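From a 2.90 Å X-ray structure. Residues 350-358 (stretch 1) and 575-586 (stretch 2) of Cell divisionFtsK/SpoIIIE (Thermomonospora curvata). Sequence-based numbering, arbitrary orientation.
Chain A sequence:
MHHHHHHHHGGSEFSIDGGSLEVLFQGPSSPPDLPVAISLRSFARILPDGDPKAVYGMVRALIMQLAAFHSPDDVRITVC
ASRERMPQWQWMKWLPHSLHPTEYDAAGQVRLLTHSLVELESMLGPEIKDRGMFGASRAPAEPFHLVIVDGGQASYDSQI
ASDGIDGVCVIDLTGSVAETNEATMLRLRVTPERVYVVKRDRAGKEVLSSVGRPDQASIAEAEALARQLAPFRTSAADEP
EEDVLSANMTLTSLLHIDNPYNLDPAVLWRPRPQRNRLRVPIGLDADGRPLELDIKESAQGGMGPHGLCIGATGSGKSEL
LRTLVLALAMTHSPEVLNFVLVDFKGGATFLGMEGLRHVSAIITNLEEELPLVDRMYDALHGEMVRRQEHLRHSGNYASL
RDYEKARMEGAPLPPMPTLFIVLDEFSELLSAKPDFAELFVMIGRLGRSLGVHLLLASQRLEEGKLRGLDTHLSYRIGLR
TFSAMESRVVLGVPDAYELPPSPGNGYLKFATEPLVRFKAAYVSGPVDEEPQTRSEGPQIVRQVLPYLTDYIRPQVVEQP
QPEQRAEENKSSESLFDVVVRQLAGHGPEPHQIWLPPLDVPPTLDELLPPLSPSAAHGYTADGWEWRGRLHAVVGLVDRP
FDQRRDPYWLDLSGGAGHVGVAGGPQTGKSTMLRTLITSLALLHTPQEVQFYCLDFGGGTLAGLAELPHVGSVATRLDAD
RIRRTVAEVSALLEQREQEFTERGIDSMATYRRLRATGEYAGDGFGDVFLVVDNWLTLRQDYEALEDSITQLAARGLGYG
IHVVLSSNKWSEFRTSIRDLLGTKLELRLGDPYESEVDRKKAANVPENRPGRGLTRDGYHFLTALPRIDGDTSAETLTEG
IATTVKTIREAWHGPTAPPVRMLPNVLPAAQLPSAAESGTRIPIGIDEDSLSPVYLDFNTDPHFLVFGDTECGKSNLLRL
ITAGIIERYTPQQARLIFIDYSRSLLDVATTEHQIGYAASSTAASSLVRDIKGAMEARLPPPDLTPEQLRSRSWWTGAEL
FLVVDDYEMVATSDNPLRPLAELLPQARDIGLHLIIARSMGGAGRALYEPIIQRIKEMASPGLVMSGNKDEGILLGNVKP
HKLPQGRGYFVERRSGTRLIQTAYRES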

ATOM      1  N   PHE A 350       8.212  37.962 -11.257  1.00 85.64           N
ATOM      2  CA  PHE A 350       9.520  37.574 -10.751  1.00 86.66           C
ATOM      3  C   PHE A 350      10.197  36.547 -11.651  1.00 88.16           C
ATOM      4  O   PHE A 350      10.960  35.705 -11.181  1.00 93.48           O
ATOM      5  CB  PHE A 350       9.391  37.023  -9.331  1.00 82.23           C
ATOM      6  CG  PHE A 350       8.443  37.802  -8.467  1.00 86.60           C
ATOM      7  CD1 PHE A 350       8.830  39.002  -7.896  1.00 84.19           C
ATOM      8  CD2 PHE A 350       7.163  37.333  -8.226  1.00 80.24           C
ATOM      9  CE1 PHE A 350       7.959  39.720  -7.100  1.00 87.73           C
ATOM     10  CE2 PHE A 350       6.287  38.046  -7.432  1.00 83.78           C
ATOM     11  CZ  PHE A 350       6.686  39.241  -6.868  1.00 89.44           C
ATOM     12  N   LEU A 351       9.918  36.621 -12.948  1.00 86.60           N
ATOM     13  CA  LEU A 351      10.512  35.697 -13.904  1.00 89.60           C
ATOM     14  C   LEU A 351      11.964  36.065 -14.188  1.00 78.73           C
ATOM     15  O   LEU A 351      12.243  37.073 -14.835  1.00 91.21           O
ATOM     16  CB  LEU A 351       9.708  35.679 -15.206  1.00102.22           C
ATOM     17  CG  LEU A 351      10.216  34.734 -16.296  1.00104.25           C
ATOM     18  CD1 LEU A 351      10.343  33.317 -15.760  1.00 94.29           C
ATOM     19  CD2 LEU A 351       9.297  34.770 -17.507  1.00106.76           C
ATOM     20  N   GLY A 352      12.883  35.241 -13.698  1.00 80.78           N
ATOM     21  CA  GLY A 352      14.302  35.482 -13.884  1.00 86.11           C
ATOM     22  C   GLY A 352      15.018  35.716 -12.568  1.00 76.39           C
ATOM     23  O   GLY A 352      16.239  35.852 -12.531  1.00 76.33           O
ATOM     24  N   MET A 353      14.250  35.756 -11.485  1.00 84.76           N
ATOM     25  CA  MET A 353      14.800  36.000 -10.156  1.00 88.51           C
ATOM     26  C   MET A 353      15.475  34.761  -9.576  1.00 89.80           C
ATOM     27  O   MET A 353      16.145  34.840  -8.547  1.00 88.49           O
ATOM     28  CB  MET A 353      13.697  36.470  -9.203  1.00 97.29           C
ATOM     29  CG  MET A 353      12.984  37.741  -9.629  1.00 93.30           C
ATOM     30  SD  MET A 353      13.824  39.241  -9.093  1.00 96.10           S
ATOM     31  CE  MET A 353      12.567  40.468  -9.440  1.00 92.92           C
ATOM     32  N   GLU A 354      15.293  33.622 -10.238  1.00103.23           N
ATOM     33  CA  GLU A 354      15.776  32.341  -9.729  1.00 91.23           C
ATOM     34  C   GLU A 354      17.284  32.322  -9.493  1.00 89.62           C
ATOM     35  O   GLU A 354      17.764  31.689  -8.552  1.00 84.45           O
ATOM     36  CB  GLU A 354      15.399  31.210 -10.690  1.00 93.58           C
ATOM     37  CG  GLU A 354      13.904  31.060 -10.936  1.00 98.64           C
ATOM     38  CD  GLU A 354      13.423  31.868 -12.124  1.00104.12           C
ATOM     39  OE1 GLU A 354      14.272  32.349 -12.902  1.00100.47           O
ATOM     40  OE2 GLU A 354      12.193  32.019 -12.283  1.00 89.38           O
ATOM     41  N   GLY A 355      18.025  33.018 -10.346  1.00 91.61           N
ATOM     42  CA  GLY A 355      19.475  33.024 -10.274  1.00 88.98           C
ATOM     43  C   GLY A 355      20.033  33.673  -9.022  1.00 81.32           C
ATOM     44  O   GLY A 355      21.116  33.316  -8.560  1.00 81.54           O
ATOM     45  N   LEU A 356      19.292  34.627  -8.468  1.00 90.33           N
ATOM     46  CA  LEU A 356      19.744  35.355  -7.288  1.00 84.15           C
ATOM     47  C   LEU A 356      19.778  34.463  -6.053  1.00 80.16           C
ATOM     48  O   LEU A 356      18.851  33.694  -5.804  1.00 78.88           O
ATOM     49  CB  LEU A 356      18.846  36.566  -7.032  1.00 78.41           C
ATOM     50  CG  LEU A 356      18.735  37.578  -8.172  1.00 65.20           C
ATOM     51  CD1 LEU A 356      17.898  38.774  -7.748  1.00 65.07           C
ATOM     52  CD2 LEU A 356      20.113  38.022  -8.632  1.00 80.02           C
ATOM     53  N   ARG A 357      20.854  34.577  -5.281  1.00 85.62           N
ATOM     54  CA  ARG A 357      21.002  33.808  -4.051  1.00 88.52           C
ATOM     55  C   ARG A 357      20.122  34.375  -2.944  1.00 83.31           C
ATOM     56  O   ARG A 357      19.936  33.746  -1.904  1.00 81.37           O
ATOM     57  CB  ARG A 357      22.464  33.790  -3.602  1.00 81.61           C
ATOM     58  CG  ARG A 357      23.400  33.058  -4.548  1.00 87.25           C
ATOM     59  CD  ARG A 357      23.112  31.567  -4.566  1.00 94.14           C
ATOM     60  NE  ARG A 357      24.112  30.829  -5.330  1.00103.51           N
ATOM     61  CZ  ARG A 357      25.276  30.421  -4.836  1.00105.58           C
ATOM     62  NH1 ARG A 357      25.589  30.682  -3.574  1.00 93.08           N
ATOM     63  NH2 ARG A 357      26.128  29.756  -5.602  1.00106.53           N
ATOM     64  N   HIS A 358      19.589  35.570  -3.168  1.00 74.79           N
ATOM     65  CA  HIS A 358      18.711  36.207  -2.198  1.00 71.05           C
ATOM     66  C   HIS A 358      17.357  35.512  -2.156  1.00 76.10           C
ATOM     67  O   HIS A 358      16.718  35.435  -1.109  1.00 72.58           O
ATOM     68  CB  HIS A 358      18.518  37.686  -2.531  1.00 87.75           C
ATOM     69  CG  HIS A 358      19.796  38.446  -2.695  1.00 72.61           C
ATOM     70  ND1 HIS A 358      20.598  38.324  -3.809  1.00 63.38           N
ATOM     71  CD2 HIS A 358      20.406  39.349  -1.891  1.00 73.93           C
ATOM     72  CE1 HIS A 358      21.649  39.113  -3.682  1.00 76.42           C
ATOM     73  NE2 HIS A 358      21.557  39.746  -2.526  1.00 80.61           N
ATOM     74  N   LEU A 575      18.314  45.330 -19.047  1.00106.57           N
ATOM     75  CA  LEU A 575      19.232  45.635 -17.956  1.00101.70           C
ATOM     76  C   LEU A 575      19.065  44.622 -16.832  1.00 97.97           C
ATOM     77  O   LEU A 575      20.017  44.310 -16.119  1.00 98.67           O
ATOM     78  CB  LEU A 575      18.996  47.057 -17.437  1.00 94.81           C
ATOM     79  CG  LEU A 575      19.931  47.610 -16.359  1.00 77.44           C
ATOM     80  CD1 LEU A 575      20.189  49.085 -16.607  1.00 94.94           C
ATOM     81  CD2 LEU A 575      19.348  47.409 -14.970  1.00 74.43           C
ATOM     82  N   PHE A 576      17.846  44.116 -16.684  1.00102.19           N
ATOM     83  CA  PHE A 576      17.540  43.106 -15.680  1.00 90.19           C
ATOM     84  C   PHE A 576      18.416  41.873 -15.865  1.00 93.86           C
ATOM     85  O   PHE A 576      19.083  41.430 -14.931  1.00 95.28           O
ATOM     86  CB  PHE A 576      16.062  42.717 -15.751  1.00 92.42           C
ATOM     87  CG  PHE A 576      15.633  41.754 -14.680  1.00 90.10           C
ATOM     88  CD1 PHE A 576      15.686  40.387 -14.894  1.00 91.75           C
ATOM     89  CD2 PHE A 576      15.170  42.219 -13.462  1.00 88.93           C
ATOM     90  CE1 PHE A 576      15.289  39.503 -13.911  1.00 87.71           C
ATOM     91  CE2 PHE A 576      14.770  41.339 -12.476  1.00 86.30           C
ATOM     92  CZ  PHE A 576      14.831  39.980 -12.701  1.00 85.62           C
ATOM     93  N   ASP A 577      18.408  41.331 -17.078  1.00102.67           N
ATOM     94  CA  ASP A 577      19.173  40.131 -17.396  1.00104.42           C
ATOM     95  C   ASP A 577      20.667  40.341 -17.182  1.00 97.48           C
ATOM     96  O   ASP A 577      21.355  39.460 -16.670  1.00 97.04           O
ATOM     97  CB  ASP A 577      18.910  39.700 -18.840  1.00106.60           C
ATOM     98  CG  ASP A 577      17.465  39.308 -19.076  1.00117.61           C
ATOM     99  OD1 ASP A 577      16.836  38.763 -18.146  1.00113.28           O
ATOM    100  OD2 ASP A 577      16.960  39.546 -20.193  1.00134.99           O
ATOM    101  N   VAL A 578      21.162  41.510 -17.575  1.00 90.55           N
ATOM    102  CA  VAL A 578      22.578  41.833 -17.444  1.00 95.54           C
ATOM    103  C   VAL A 578      23.015  41.834 -15.981  1.00 91.76           C
ATOM    104  O   VAL A 578      24.077  41.315 -15.640  1.00 97.66           O
ATOM    105  CB  VAL A 578      22.903  43.202 -18.072  1.00 96.50           C
ATOM    106  CG1 VAL A 578      24.370  43.547 -17.873  1.00 94.05           C
ATOM    107  CG2 VAL A 578      22.548  43.204 -19.548  1.00108.00           C
ATOM    108  N   VAL A 579      22.184  42.414 -15.121  1.00 89.65           N
ATOM    109  CA  VAL A 579      22.488  42.485 -13.698  1.00 83.83           C
ATOM    110  C   VAL A 579      22.477  41.105 -13.048  1.00 87.41           C
ATOM    111  O   VAL A 579      23.476  40.678 -12.472  1.00 89.68           O
ATOM    112  CB  VAL A 579      21.496  43.398 -12.957  1.00 84.98           C
ATOM    113  CG1 VAL A 579      21.696  43.291 -11.456  1.00 81.67           C
ATOM    114  CG2 VAL A 579      21.655  44.837 -13.415  1.00 78.65           C
ATOM    115  N   VAL A 580      21.345  40.414 -13.150  1.00 88.16           N
ATOM    116  CA  VAL A 580      21.168  39.105 -12.527  1.00 84.64           C
ATOM    117  C   VAL A 580      22.244  38.113 -12.962  1.00 94.24           C
ATOM    118  O   VAL A 580      22.727  37.315 -12.158  1.00 94.79           O
ATOM    119  CB  VAL A 580      19.777  38.519 -12.853  1.00 74.53           C
ATOM    120  CG1 VAL A 580      19.608  37.147 -12.223  1.00 82.79           C
ATOM    121  CG2 VAL A 580      18.684  39.459 -12.377  1.00 76.16           C
ATOM    122  N   ARG A 581      22.627  38.183 -14.233  1.00 90.34           N
ATOM    123  CA  ARG A 581      23.648  37.302 -14.793  1.00 94.87           C
ATOM    124  C   ARG A 581      24.966  37.381 -14.027  1.00 98.44           C
ATOM    125  O   ARG A 581      25.670  36.382 -13.880  1.00 99.18           O
ATOM    126  CB  ARG A 581      23.882  37.646 -16.266  1.00 94.55           C
ATOM    127  CG  ARG A 581      24.944  36.811 -16.957  1.00101.40           C
ATOM    128  CD  ARG A 581      25.119  37.260 -18.397  1.00113.82           C
ATOM    129  NE  ARG A 581      25.516  38.663 -18.481  1.00110.08           N
ATOM    130  CZ  ARG A 581      25.486  39.384 -19.596  1.00110.43           C
ATOM    131  NH1 ARG A 581      25.072  38.837 -20.731  1.00112.10           N
ATOM    132  NH2 ARG A 581      25.866  40.654 -19.577  1.00105.62           N
ATOM    133  N   GLN A 582      25.288  38.571 -13.530  1.00 93.15           N
ATOM    134  CA  GLN A 582      26.551  38.790 -12.835  1.00 92.81           C
ATOM    135  C   GLN A 582      26.448  38.496 -11.342  1.00 88.54           C
ATOM    136  O   GLN A 582      27.416  38.062 -10.721  1.00 87.57           O
ATOM    137  CB  GLN A 582      27.028  40.227 -13.050  1.00 82.77           C
ATOM    138  CG  GLN A 582      27.070  40.651 -14.506  1.00 93.20           C
ATOM    139  CD  GLN A 582      27.567  42.070 -14.685  1.00 96.19           C
ATOM    140  OE1 GLN A 582      28.431  42.536 -13.943  1.00 91.94           O
ATOM    141  NE2 GLN A 582      27.019  42.770 -15.672  1.00 97.22           N
ATOM    142  N   LEU A 583      25.273  38.735 -10.769  1.00 87.79           N
ATOM    143  CA  LEU A 583      25.077  38.549  -9.335  1.00 93.55           C
ATOM    144  C   LEU A 583      24.775  37.098  -8.976  1.00100.50           C
ATOM    145  O   LEU A 583      25.007  36.673  -7.845  1.00 99.46           O
ATOM    146  CB  LEU A 583      23.952  39.454  -8.826  1.00 79.53           C
ATOM    147  CG  LEU A 583      24.327  40.894  -8.464  1.00 63.35           C
ATOM    148  CD1 LEU A 583      25.566  40.914  -7.587  1.00 82.82           C
ATOM    149  CD2 LEU A 583      24.534  41.750  -9.698  1.00 71.69           C
ATOM    150  N   ALA A 584      24.259  36.343  -9.940  1.00 93.04           N
ATOM    151  CA  ALA A 584      23.921  34.942  -9.711  1.00 96.18           C
ATOM    152  C   ALA A 584      25.166  34.114  -9.413  1.00 99.81           C
ATOM    153  O   ALA A 584      26.166  34.205 -10.123  1.00104.31           O
ATOM    154  CB  ALA A 584      23.185  34.374 -10.912  1.00 94.32           C
ATOM    155  N   GLY A 585      25.098  33.311  -8.357  1.00 89.57           N
ATOM    156  CA  GLY A 585      26.196  32.432  -7.999  1.00 95.64           C
ATOM    157  C   GLY A 585      27.083  32.978  -6.898  1.00 91.45           C
ATOM    158  O   GLY A 585      27.990  32.292  -6.427  1.00107.61           O
ATOM    159  N   HIS A 586      26.825  34.213  -6.485  1.00 89.72           N
ATOM    160  CA  HIS A 586      27.610  34.840  -5.428  1.00 92.96           C
ATOM    161  C   HIS A 586      26.818  34.945  -4.131  1.00 90.08           C
ATOM    162  O   HIS A 586      25.667  35.374  -4.131  1.00 88.20           O
ATOM    163  CB  HIS A 586      28.083  36.228  -5.861  1.00 87.24           C
ATOM    164  CG  HIS A 586      28.985  36.217  -7.054  1.00 92.97           C
ATOM    165  ND1 HIS A 586      30.359  36.197  -6.949  1.00 98.55           N
ATOM    166  CD2 HIS A 586      28.710  36.225  -8.381  1.00 90.75           C
ATOM    167  CE1 HIS A 586      30.892  36.193  -8.157  1.00102.14           C
ATOM    168  NE2 HIS A 586      29.913  36.210  -9.044  1.00 88.54           N
TER

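Residues 350-358, an irregular loop, pack against a helix (575-583) and the turn that follows it, burying 489 Å² in all without one hydrogen bond between the stretches. The two backbones converge along the chain: the CA atoms of Gly352 and Asp577 lie 7.6 Å apart, those of Leu356 and Ala584 only 4.8 Å. A type II turn from Phe350 to Met353 opens the stretch, closed by a weak hydrogen bond from Met353 N to Phe350 O (3.3 Å). Phe350 itself points away from the helix. Leu351 contributes its carbonyl, with Leu351 O 4.0 Å from Phe576 CE1. Gly352 adopts backbone angles (117/-4) that favor glycine, and the fit also leaves little room: an ideal CB would sit 3.1 Å from Phe576 CE1. Its carbonyl reaches the helix, Gly352 O lying 3.6 Å from Val580 CG1. Met353 starts sideways, but its thioether meets the edge of the Phe576 ring, Met353 SD to Phe576 CZ 3.8 Å, a sulfur-aromatic contact in which the polarizable sulfur lies near the ring plane. At Gly355 the two backbones come close: Gly355 O lies 3.3 Å from Ala584 CB and 3.4 Å from Ala584 CA, the latter a CA-H...O contact just where the chain leaves helical geometry. Leu356, its N hydrogen-bonded to Met353 O (3.2 Å), directs CA-to-CB away, yet its side chain bends back so that Leu356 CD2 packs 3.7 Å from Val580 CG1 and 4.1 Å from Leu583 CB, a purely apolar contact. Arg357 points toward the second type II turn, Leu583 to His586. Gly585 O and His586 N lie over one face of its guanidinium; Arg357 NH2 is 3.3 Å from Gly585 O, but the angle is too poor for a hydrogen bond. Arg357 CG lies 3.3 Å from His586 O. His358, last in the stretch, makes no direct contact.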